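Side-chain contacts in binding component of ABC transporter (Wolinella succinogenes, PDB 3K4U), which probably captures amino acids for an ABC transporter, as a family 3 solute-binding protein, and is seen here with lysine bound: residues 77-81 and 82-86; 200-203 and 204-207. All coordinates share one frame; numbering follows the deposited sequence.

How the interactions relate
From the N terminus, interaction 1 comes first: residues 77-81 end the short helix 76-79, after which the chain runs through Val-82 into strand 83-84, so the contact closes the tight turn between them. Interaction 2 follows more than a hundred residues later and closes no loop, since 200-203 and 204-207 are consecutive turns of helix 200-216. The two are in series, neither nested nor crossed. Strand 189-195 joins them: it pairs antiparallel with strand 83-84 and then leads to helix 200-216. They also touch directly, Val-85 packing on Leu-206 and Glu-86 N lying 3.0 Å from Asn-207 OD1, probably as a hydrogen bond.

Interaction 1: 77-81 and 82-86; sequences ERNLR and VNFVE. With LYS (lysine), chain K.
Arg-78 and Val-82 meet where the chain leaves the weakly bonded helix 76-79 and turns into strand 83-84, in the periplasmic-binding-protein fold, beside the lysine pocket. Val-82 N donates to Arg-78 O at 3.1 Å, and Arg-81 N gives the same oxygen a second hydrogen bond, so one carbonyl takes the N-H groups of residues i+3 and i+4 as the helix gives out. Extended from CG to NE, the Arg-78 side chain carries its guanidinium to the ligand, whose carboxylate lies at its edge: NH1 donates to O of the bound lysine at 3.0 Å, almost straight at 173°, while NH2 makes a weak bond to OXT. A long cationic residue suits this place because its guanidinium can offer N-H groups to both carboxylate oxygens. Phe-84 returns toward the helix end and presents its ring edge to Arg-78 CB and Asn-79 CG, with CD2 3.9 Å from that CG; the Asn-79 amide stands nearly perpendicular to the ring, at 86°. A chi1 of -165° turns this amide to the strand side, where ND2 can serve two acceptors: Asn-204 OD1 of the second subunit, and Val-82 O, 3.2 Å from ND2 on a carbonyl lone pair.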
# COMPACT_ATOMS: atom_id res chain seq x y z
N GLU E 77 -27.05 4.59 -21.71
CA GLU E 77 -28.23 4.42 -22.53
C GLU E 77 -28.54 2.93 -22.74
O GLU E 77 -29.70 2.51 -22.61
CB GLU E 77 -28.00 5.11 -23.86
CG GLU E 77 -29.21 5.51 -24.61
CD GLU E 77 -28.83 6.14 -25.94
OE1 GLU E 77 -29.63 6.02 -26.91
OE2 GLU E 77 -27.73 6.72 -26.04
N ARG E 78 -27.53 2.12 -23.04
CA ARG E 78 -27.78 0.69 -23.19
C ARG E 78 -28.04 0.06 -21.84
O ARG E 78 -28.82 -0.90 -21.75
CB ARG E 78 -26.58 -0.02 -23.80
CG ARG E 78 -26.43 0.16 -25.25
CD ARG E 78 -25.02 -0.16 -25.64
NE ARG E 78 -24.69 0.43 -26.93
CZ ARG E 78 -23.54 0.21 -27.57
NH1 ARG E 78 -22.64 -0.60 -27.05
NH2 ARG E 78 -23.29 0.79 -28.75
N ASN E 79 -27.36 0.56 -20.80
CA ASN E 79 -27.38 -0.09 -19.50
C ASN E 79 -28.75 0.06 -18.94
O ASN E 79 -29.11 -0.64 -18.01
CB ASN E 79 -26.31 0.47 -18.59
CG ASN E 79 -26.03 -0.40 -17.35
OD1 ASN E 79 -25.06 -0.19 -16.65
ND2 ASN E 79 -26.87 -1.35 -17.07
N LEU E 80 -29.53 0.95 -19.54
CA LEU E 80 -30.93 1.09 -19.20
C LEU E 80 -31.77 -0.14 -19.60
O LEU E 80 -32.83 -0.41 -19.01
CB LEU E 80 -31.49 2.36 -19.85
CG LEU E 80 -31.29 3.69 -19.08
CD1 LEU E 80 -31.73 4.90 -19.92
CD2 LEU E 80 -31.99 3.73 -17.70
N ARG E 81 -31.28 -0.90 -20.59
CA ARG E 81 -32.08 -1.92 -21.26
C ARG E 81 -31.63 -3.34 -20.99
O ARG E 81 -32.47 -4.24 -20.84
CB ARG E 81 -32.17 -1.64 -22.76
CG ARG E 81 -32.76 -0.29 -23.08
CD ARG E 81 -33.25 -0.19 -24.51
NE ARG E 81 -32.17 -0.04 -25.48
CZ ARG E 81 -32.12 -0.67 -26.66
NH1 ARG E 81 -33.07 -1.53 -27.02
NH2 ARG E 81 -31.08 -0.45 -27.47
N VAL E 82 -30.30 -3.54 -20.93
CA VAL E 82 -29.69 -4.76 -20.42
C VAL E 82 -28.79 -4.45 -19.22
O VAL E 82 -28.51 -3.26 -18.97
CB VAL E 82 -28.88 -5.49 -21.52
CG1 VAL E 82 -29.83 -6.10 -22.55
CG2 VAL E 82 -27.86 -4.59 -22.21
N ASN E 83 -28.31 -5.48 -18.50
CA ASN E 83 -27.33 -5.33 -17.41
C ASN E 83 -25.98 -5.74 -17.94
O ASN E 83 -25.89 -6.63 -18.81
CB ASN E 83 -27.58 -6.25 -16.23
CG ASN E 83 -28.74 -5.85 -15.36
OD1 ASN E 83 -29.09 -4.67 -15.24
ND2 ASN E 83 -29.33 -6.82 -14.72
N PHE E 84 -24.93 -5.11 -17.40
CA PHE E 84 -23.59 -5.42 -17.80
C PHE E 84 -22.77 -6.03 -16.69
O PHE E 84 -23.04 -5.80 -15.53
CB PHE E 84 -22.90 -4.17 -18.22
CG PHE E 84 -23.21 -3.76 -19.60
CD1 PHE E 84 -22.55 -4.37 -20.66
CD2 PHE E 84 -24.10 -2.75 -19.86
CE1 PHE E 84 -22.80 -4.00 -21.93
CE2 PHE E 84 -24.35 -2.36 -21.15
CZ PHE E 84 -23.70 -3.00 -22.19
N VAL E 85 -21.80 -6.84 -17.09
CA VAL E 85 -20.88 -7.49 -16.20
C VAL E 85 -19.65 -6.58 -16.05
O VAL E 85 -19.34 -5.85 -16.97
CB VAL E 85 -20.49 -8.85 -16.81
CG1 VAL E 85 -19.18 -9.37 -16.26
CG2 VAL E 85 -21.58 -9.84 -16.53
N GLU E 86 -18.97 -6.60 -14.91
CA GLU E 86 -17.74 -5.77 -14.75
C GLU E 86 -16.96 -5.77 -16.05
O GLU E 86 -16.84 -6.78 -16.68
CB GLU E 86 -16.89 -6.28 -13.57
CG GLU E 86 -17.45 -5.87 -12.22
CD GLU E 86 -17.68 -4.35 -12.14
OE1 GLU E 86 -16.66 -3.60 -12.12
OE2 GLU E 86 -18.85 -3.90 -12.10
N LYS K . -17.46 -0.87 -28.90
CA LYS K . -18.25 -0.80 -30.11
C LYS K . -19.68 -0.50 -29.70
O LYS K . -20.10 -0.92 -28.63
CB LYS K . -18.21 -2.14 -30.86
CG LYS K . -18.54 -2.05 -32.33
CD LYS K . -19.25 -3.29 -32.78
CE LYS K . -19.29 -3.43 -34.30
NZ LYS K . -19.69 -4.79 -34.74
OXT LYS K . -20.43 0.15 -30.43

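Interaction 2: 200-203 and 204-207; sequences PDFL and NWLN
Phe-202 and Leu-206, one helical turn apart, make the chief side-chain contact in this first part of helix 200-216. The main-chain bonds are the regular alpha-helical ones: Asn-204 N to Pro-200 O at 2.7 Å, Trp-205 N to Asp-201 O at 2.9 Å, and Asn-207 N to Leu-203 O at 2.9 Å. Proline is well suited to the opening turn, where its missing N-H costs the helix no bond.

The apolar contacts centre on the Phe-202 ring. With CG trans to the main-chain nitrogen (chi1 -175°), the ring points outward and leans slightly toward the following turn, on the side of Leu-206. Leu-206 CD2 lies over one face in a CH-pi contact, 3.4 Å from the centroid of the Phe-202 ring, although the exact place of that methyl is doubtful. Leu-206 CD1 stands above the same side of the ring, displaced outward past Phe-202 CE1 and 3.6 Å from it. Replacing Phe-202 with an alanine would probably leave the Leu-206 side chain without the ring it packs on and open a gap beside Ile-195 and Met-42.

Leu-203 and Asn-207 lie side by side and point the same way, Leu-203 CD2 being 4.1 Å from Asn-207 ND2.

The polar ends mostly serve other partners. Asp-201 OD1 accepts from Asn-83 ND2 of the third subunit, Asn-204 OD1 from Phe-84 N of that subunit, and Trp-205 NE1 donates to its Gln-76 O, so short polar side chains and an indole N-H suit this subunit interface. Asn-207 OD1 instead takes Glu-86 N of the same chain, probably as a hydrogen bond.

Within the fold, Phe-202 and Leu-203 pack on Ile-195 of strand 189-195, while Trp-205 lies nearly parallel to the Phe-209 ring and rests against Met-38 and Ala-41 of helix 30-41.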
# COMPACT_ATOMS: atom_id res chain seq x y z
N PRO E 200 -29.64 -11.50 -10.98
CA PRO E 200 -28.46 -11.17 -10.16
C PRO E 200 -27.47 -12.33 -9.96
O PRO E 200 -26.22 -12.12 -9.89
CB PRO E 200 -29.06 -10.71 -8.82
CG PRO E 200 -30.40 -11.38 -8.73
CD PRO E 200 -30.89 -11.45 -10.19
N ASP E 201 -28.03 -13.55 -9.90
CA ASP E 201 -27.25 -14.79 -9.87
C ASP E 201 -26.29 -14.95 -11.02
O ASP E 201 -25.15 -15.35 -10.83
CB ASP E 201 -28.19 -15.96 -9.90
CG ASP E 201 -29.11 -15.97 -8.73
OD1 ASP E 201 -28.69 -15.47 -7.66
OD2 ASP E 201 -30.25 -16.47 -8.86
N PHE E 202 -26.74 -14.68 -12.22
CA PHE E 202 -25.93 -14.97 -13.35
C PHE E 202 -24.81 -13.94 -13.41
O PHE E 202 -23.69 -14.30 -13.68
CB PHE E 202 -26.80 -14.99 -14.61
CG PHE E 202 -26.07 -15.39 -15.86
CD1 PHE E 202 -25.10 -16.34 -15.82
CD2 PHE E 202 -26.40 -14.82 -17.08
CE1 PHE E 202 -24.46 -16.74 -16.98
CE2 PHE E 202 -25.73 -15.19 -18.26
CZ PHE E 202 -24.75 -16.17 -18.21
N LEU E 203 -25.15 -12.66 -13.19
CA LEU E 203 -24.16 -11.60 -12.84
C LEU E 203 -23.16 -12.02 -11.78
O LEU E 203 -21.95 -11.90 -11.99
CB LEU E 203 -24.87 -10.39 -12.28
CG LEU E 203 -25.18 -9.28 -13.24
CD1 LEU E 203 -25.94 -8.23 -12.48
CD2 LEU E 203 -23.84 -8.82 -13.67
N ASN E 204 -23.63 -12.51 -10.64
CA ASN E 204 -22.69 -13.02 -9.65
C ASN E 204 -21.75 -13.96 -10.33
O ASN E 204 -20.55 -13.80 -10.21
CB ASN E 204 -23.39 -13.75 -8.51
CG ASN E 204 -22.49 -13.94 -7.33
OD1 ASN E 204 -22.20 -15.06 -6.89
ND2 ASN E 204 -22.01 -12.83 -6.80
N TRP E 205 -22.29 -14.93 -11.08
CA TRP E 205 -21.46 -15.99 -11.69
C TRP E 205 -20.47 -15.42 -12.66
O TRP E 205 -19.29 -15.75 -12.63
CB TRP E 205 -22.30 -17.05 -12.39
CG TRP E 205 -21.47 -18.25 -12.74
CD1 TRP E 205 -21.28 -19.33 -11.96
CD2 TRP E 205 -20.70 -18.46 -13.93
NE1 TRP E 205 -20.41 -20.20 -12.59
CE2 TRP E 205 -20.07 -19.69 -13.81
CE3 TRP E 205 -20.49 -17.70 -15.09
CZ2 TRP E 205 -19.22 -20.19 -14.79
CZ3 TRP E 205 -19.66 -18.21 -16.09
CH2 TRP E 205 -19.02 -19.44 -15.92
N LEU E 206 -20.94 -14.54 -13.54
CA LEU E 206 -20.04 -13.97 -14.52
C LEU E 206 -18.90 -13.16 -13.90
O LEU E 206 -17.75 -13.34 -14.28
CB LEU E 206 -20.80 -13.08 -15.48
CG LEU E 206 -21.63 -13.68 -16.60
CD1 LEU E 206 -21.28 -15.12 -16.69
CD2 LEU E 206 -23.03 -13.49 -16.25
N ASN E 207 -19.24 -12.27 -12.96
CA ASN E 207 -18.25 -11.42 -12.29
C ASN E 207 -17.16 -12.26 -11.65
O ASN E 207 -15.97 -11.96 -11.76
CB ASN E 207 -18.95 -10.57 -11.25
CG ASN E 207 -19.63 -9.34 -11.84
OD1 ASN E 207 -19.29 -8.88 -12.92
ND2 ASN E 207 -20.61 -8.81 -11.12